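Long-range contact in DNA replication initiator (Cdc21/Cdc54) (Methanothermobacter thermautotrophicus, PDB 1LTL), which probably acts as an ATP-driven MCM helicase in DNA replication, this chain being its N-terminal, zinc-binding part: residues Arg127-Arg138 and Ser166-Leu177. Sequence-based numbering, arbitrary orientation.
Sequences RPRIVKAVFECR and SFRLLQDESEFL. With ZN (zinc ion), chain G.
Glu136 and Arg168 both hold CG anti to the backbone N (chi1 176° and -175°), which sends the two chains out side by side from one antiparallel pair. The Glu136 chain stays extended, while Arg168 bends at chi2 and chi3, turning a face of its guanidinium to Glu136. Glu136 OE1 sits over the centre of that face, 3.6 Å from Arg168 NE, with the two planes turned 47° apart. This salt bridge is long, and no N-H points at the oxygen. Arg138 crosses Arg168 at about a right angle and lays a guanidinium face on its CB and CG.

The other side of this antiparallel strand pair is apolar, with Phe135, Cys137, Phe167 and Leu169. Leu169 CD1 rests over one face of the Phe135 ring, 4.3 Å from the centroid. Cys137 CB packs against Phe167 CE2 at 3.8 Å, and Cys137 SG lies oblique to that ring. Backbone bonds join Glu136 with Arg168 in both directions.

Between Leu169 and Glu175 the chain loops out of the sheet. Ser174 OG ties the loop to the first strand: it accepts from Val134 N at 2.9 Å and donates to Leu170 O. Next to it, Val131 and Lys132 both face Glu175, a classic beta bulge. Glu175 O takes a bond from Val131 N (2.9 Å) and a weak one from Lys132 N. Lys132 NZ pairs with Glu175 OE2 at 3.6 Å. Further on, Ile130 CG1 lies over the Phe176 ring, whose edge-to-face partner is Phe235 of a second subunit.

Cys137 SG binds zinc at 2.4 Å, together with Cys140, Cys159 and Cys162. The paired strands thus carry the four-cysteine zinc site at the tip of a long beta extension of the OB fold in the N-terminal part of this MCM protein.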
# COMPACT_ATOMS: atom_id res chain seq x y z
N ARG A 127 -24.95 -6.37 -36.98
CA ARG A 127 -24.39 -5.34 -36.10
C ARG A 127 -22.89 -5.45 -36.17
O ARG A 127 -22.33 -6.44 -36.63
CB ARG A 127 -24.76 -5.54 -34.62
CG ARG A 127 -26.22 -5.69 -34.29
CD ARG A 127 -26.41 -6.32 -32.89
NE ARG A 127 -27.72 -6.97 -32.73
CZ ARG A 127 -28.89 -6.34 -32.61
NH1 ARG A 127 -28.94 -5.00 -32.62
NH2 ARG A 127 -30.02 -7.05 -32.51
N PRO A 128 -22.19 -4.40 -35.75
CA PRO A 128 -20.74 -4.57 -35.82
C PRO A 128 -20.19 -5.10 -34.48
O PRO A 128 -20.91 -5.21 -33.48
CB PRO A 128 -20.26 -3.16 -36.14
CG PRO A 128 -21.30 -2.29 -35.51
CD PRO A 128 -22.58 -2.99 -35.78
N ARG A 129 -18.91 -5.47 -34.48
CA ARG A 129 -18.27 -5.94 -33.26
C ARG A 129 -16.80 -5.61 -33.41
O ARG A 129 -16.29 -5.54 -34.51
CB ARG A 129 -18.46 -7.44 -33.08
CG ARG A 129 -17.32 -8.31 -33.61
CD ARG A 129 -17.43 -9.69 -33.03
NE ARG A 129 -16.68 -10.70 -33.78
CZ ARG A 129 -15.36 -10.79 -33.84
NH1 ARG A 129 -14.59 -9.91 -33.19
NH2 ARG A 129 -14.79 -11.77 -34.53
N ILE A 130 -16.12 -5.40 -32.30
CA ILE A 130 -14.72 -5.07 -32.38
C ILE A 130 -13.90 -6.30 -32.69
O ILE A 130 -14.05 -7.31 -32.02
CB ILE A 130 -14.22 -4.45 -31.07
CG1 ILE A 130 -15.06 -3.21 -30.76
CG2 ILE A 130 -12.76 -4.12 -31.17
CD1 ILE A 130 -14.67 -2.50 -29.52
N VAL A 131 -13.06 -6.24 -33.72
CA VAL A 131 -12.21 -7.39 -34.05
C VAL A 131 -10.83 -7.11 -33.54
O VAL A 131 -10.14 -8.02 -33.11
CB VAL A 131 -12.07 -7.63 -35.56
CG1 VAL A 131 -13.21 -8.49 -36.07
CG2 VAL A 131 -12.01 -6.32 -36.29
N LYS A 132 -10.41 -5.86 -33.60
CA LYS A 132 -9.09 -5.50 -33.13
C LYS A 132 -9.28 -4.36 -32.15
O LYS A 132 -9.50 -3.23 -32.56
CB LYS A 132 -8.21 -5.06 -34.30
CG LYS A 132 -6.74 -4.85 -33.94
CD LYS A 132 -5.89 -4.48 -35.17
CE LYS A 132 -5.92 -5.59 -36.25
NZ LYS A 132 -5.34 -5.19 -37.60
N ALA A 133 -9.23 -4.68 -30.86
CA ALA A 133 -9.40 -3.68 -29.81
C ALA A 133 -8.07 -3.05 -29.48
O ALA A 133 -7.05 -3.73 -29.35
CB ALA A 133 -9.99 -4.31 -28.58
N VAL A 134 -8.07 -1.74 -29.35
CA VAL A 134 -6.84 -1.06 -29.01
C VAL A 134 -6.93 -0.57 -27.57
O VAL A 134 -7.90 0.08 -27.20
CB VAL A 134 -6.60 0.12 -29.95
CG1 VAL A 134 -5.43 0.94 -29.46
CG2 VAL A 134 -6.35 -0.41 -31.34
N PHE A 135 -5.93 -0.89 -26.76
CA PHE A 135 -5.98 -0.46 -25.38
C PHE A 135 -4.86 0.51 -25.04
O PHE A 135 -3.77 0.48 -25.63
CB PHE A 135 -5.88 -1.63 -24.42
CG PHE A 135 -6.95 -2.66 -24.58
CD1 PHE A 135 -6.85 -3.65 -25.53
CD2 PHE A 135 -8.05 -2.68 -23.73
CE1 PHE A 135 -7.81 -4.62 -25.64
CE2 PHE A 135 -9.02 -3.65 -23.83
CZ PHE A 135 -8.90 -4.62 -24.79
N GLU A 136 -5.15 1.37 -24.08
CA GLU A 136 -4.17 2.32 -23.58
C GLU A 136 -3.76 1.76 -22.22
O GLU A 136 -4.60 1.53 -21.35
CB GLU A 136 -4.79 3.69 -23.38
CG GLU A 136 -3.85 4.71 -22.77
CD GLU A 136 -4.60 5.95 -22.28
OE1 GLU A 136 -5.27 5.89 -21.21
OE2 GLU A 136 -4.53 6.99 -22.98
N CYS A 137 -2.48 1.51 -22.06
CA CYS A 137 -1.98 1.01 -20.81
C CYS A 137 -2.00 2.15 -19.79
O CYS A 137 -1.39 3.19 -20.00
CB CYS A 137 -0.55 0.52 -20.98
SG CYS A 137 0.14 0.09 -19.40
N ARG A 138 -2.70 1.95 -18.68
CA ARG A 138 -2.79 2.98 -17.67
C ARG A 138 -1.50 3.20 -16.92
O ARG A 138 -1.37 4.12 -16.13
CB ARG A 138 -3.93 2.66 -16.71
CG ARG A 138 -5.24 2.65 -17.45
CD ARG A 138 -6.42 2.48 -16.54
NE ARG A 138 -7.48 3.40 -16.95
CZ ARG A 138 -8.79 3.16 -16.82
NH1 ARG A 138 -9.20 2.00 -16.29
NH2 ARG A 138 -9.68 4.07 -17.21
N SER A 166 -3.18 -2.84 -15.92
CA SER A 166 -4.46 -2.19 -16.06
C SER A 166 -4.56 -1.44 -17.39
O SER A 166 -3.68 -0.67 -17.74
CB SER A 166 -4.64 -1.26 -14.86
OG SER A 166 -5.78 -0.43 -15.02
N PHE A 167 -5.64 -1.67 -18.13
CA PHE A 167 -5.81 -1.03 -19.42
C PHE A 167 -7.15 -0.36 -19.60
O PHE A 167 -8.12 -0.69 -18.93
CB PHE A 167 -5.63 -2.04 -20.54
CG PHE A 167 -4.35 -2.78 -20.48
CD1 PHE A 167 -4.20 -3.86 -19.63
CD2 PHE A 167 -3.26 -2.36 -21.22
CE1 PHE A 167 -3.00 -4.49 -19.52
CE2 PHE A 167 -2.05 -3.01 -21.11
CZ PHE A 167 -1.92 -4.07 -20.26
N ARG A 168 -7.19 0.59 -20.54
CA ARG A 168 -8.39 1.33 -20.88
C ARG A 168 -8.61 1.13 -22.37
O ARG A 168 -7.70 1.35 -23.18
CB ARG A 168 -8.22 2.81 -20.58
CG ARG A 168 -9.48 3.62 -20.79
CD ARG A 168 -9.21 4.93 -21.52
NE ARG A 168 -8.85 6.00 -20.60
CZ ARG A 168 -8.47 7.22 -20.97
NH1 ARG A 168 -8.39 7.54 -22.27
NH2 ARG A 168 -8.18 8.13 -20.05
N LEU A 169 -9.82 0.73 -22.74
CA LEU A 169 -10.12 0.49 -24.15
C LEU A 169 -10.34 1.77 -24.89
O LEU A 169 -11.10 2.61 -24.45
CB LEU A 169 -11.38 -0.36 -24.26
CG LEU A 169 -11.94 -0.57 -25.66
CD1 LEU A 169 -10.92 -1.25 -26.55
CD2 LEU A 169 -13.18 -1.39 -25.55
N LEU A 170 -9.70 1.93 -26.04
CA LEU A 170 -9.90 3.14 -26.83
C LEU A 170 -10.78 2.82 -28.02
O LEU A 170 -10.26 2.49 -29.08
CB LEU A 170 -8.56 3.69 -27.32
CG LEU A 170 -7.55 3.98 -26.22
CD1 LEU A 170 -6.28 4.53 -26.79
CD2 LEU A 170 -8.16 4.95 -25.23
N GLN A 171 -12.10 2.92 -27.87
CA GLN A 171 -12.98 2.58 -28.98
C GLN A 171 -12.69 3.27 -30.30
O GLN A 171 -12.71 2.63 -31.35
CB GLN A 171 -14.44 2.82 -28.62
CG GLN A 171 -15.38 2.39 -29.73
CD GLN A 171 -16.85 2.61 -29.38
OE1 GLN A 171 -17.32 2.20 -28.32
NE2 GLN A 171 -17.59 3.24 -30.29
N ASP A 172 -12.44 4.57 -30.27
CA ASP A 172 -12.17 5.32 -31.49
C ASP A 172 -10.96 4.86 -32.26
O ASP A 172 -10.74 5.28 -33.40
CB ASP A 172 -12.03 6.81 -31.20
CG ASP A 172 -13.31 7.41 -30.65
OD1 ASP A 172 -14.40 6.84 -30.92
OD2 ASP A 172 -13.22 8.47 -29.96
N GLU A 173 -10.15 3.99 -31.67
CA GLU A 173 -8.98 3.53 -32.38
C GLU A 173 -9.08 2.07 -32.73
O GLU A 173 -8.17 1.50 -33.34
CB GLU A 173 -7.73 3.78 -31.57
CG GLU A 173 -7.41 5.25 -31.46
CD GLU A 173 -6.05 5.50 -30.85
OE1 GLU A 173 -5.07 4.87 -31.32
OE2 GLU A 173 -5.96 6.34 -29.92
N SER A 174 -10.20 1.47 -32.37
CA SER A 174 -10.42 0.07 -32.63
C SER A 174 -11.08 -0.19 -33.98
O SER A 174 -11.77 0.67 -34.52
CB SER A 174 -11.23 -0.51 -31.49
OG SER A 174 -10.50 -0.38 -30.29
N GLU A 175 -10.86 -1.38 -34.53
CA GLU A 175 -11.43 -1.77 -35.81
C GLU A 175 -12.65 -2.65 -35.62
O GLU A 175 -12.63 -3.57 -34.83
CB GLU A 175 -10.38 -2.50 -36.66
CG GLU A 175 -9.28 -1.59 -37.24
CD GLU A 175 -8.11 -2.39 -37.83
OE1 GLU A 175 -8.35 -3.40 -38.54
OE2 GLU A 175 -6.94 -1.99 -37.59
N PHE A 176 -13.71 -2.34 -36.36
CA PHE A 176 -14.93 -3.10 -36.27
C PHE A 176 -15.09 -4.09 -37.40
O PHE A 176 -14.25 -4.18 -38.29
CB PHE A 176 -16.14 -2.17 -36.23
CG PHE A 176 -16.25 -1.41 -34.95
CD1 PHE A 176 -15.34 -0.42 -34.63
CD2 PHE A 176 -17.25 -1.71 -34.03
CE1 PHE A 176 -15.41 0.25 -33.41
CE2 PHE A 176 -17.33 -1.04 -32.81
CZ PHE A 176 -16.40 -0.06 -32.50
N LEU A 177 -16.19 -4.82 -37.38
CA LEU A 177 -16.41 -5.84 -38.38
C LEU A 177 -17.85 -6.32 -38.30
O LEU A 177 -18.38 -6.50 -37.22
CB LEU A 177 -15.42 -6.96 -38.10
CG LEU A 177 -15.64 -8.34 -38.66
CD1 LEU A 177 -14.33 -8.81 -39.27
CD2 LEU A 177 -16.12 -9.27 -37.56
ZN ZN G . 2.51 -0.01 -19.92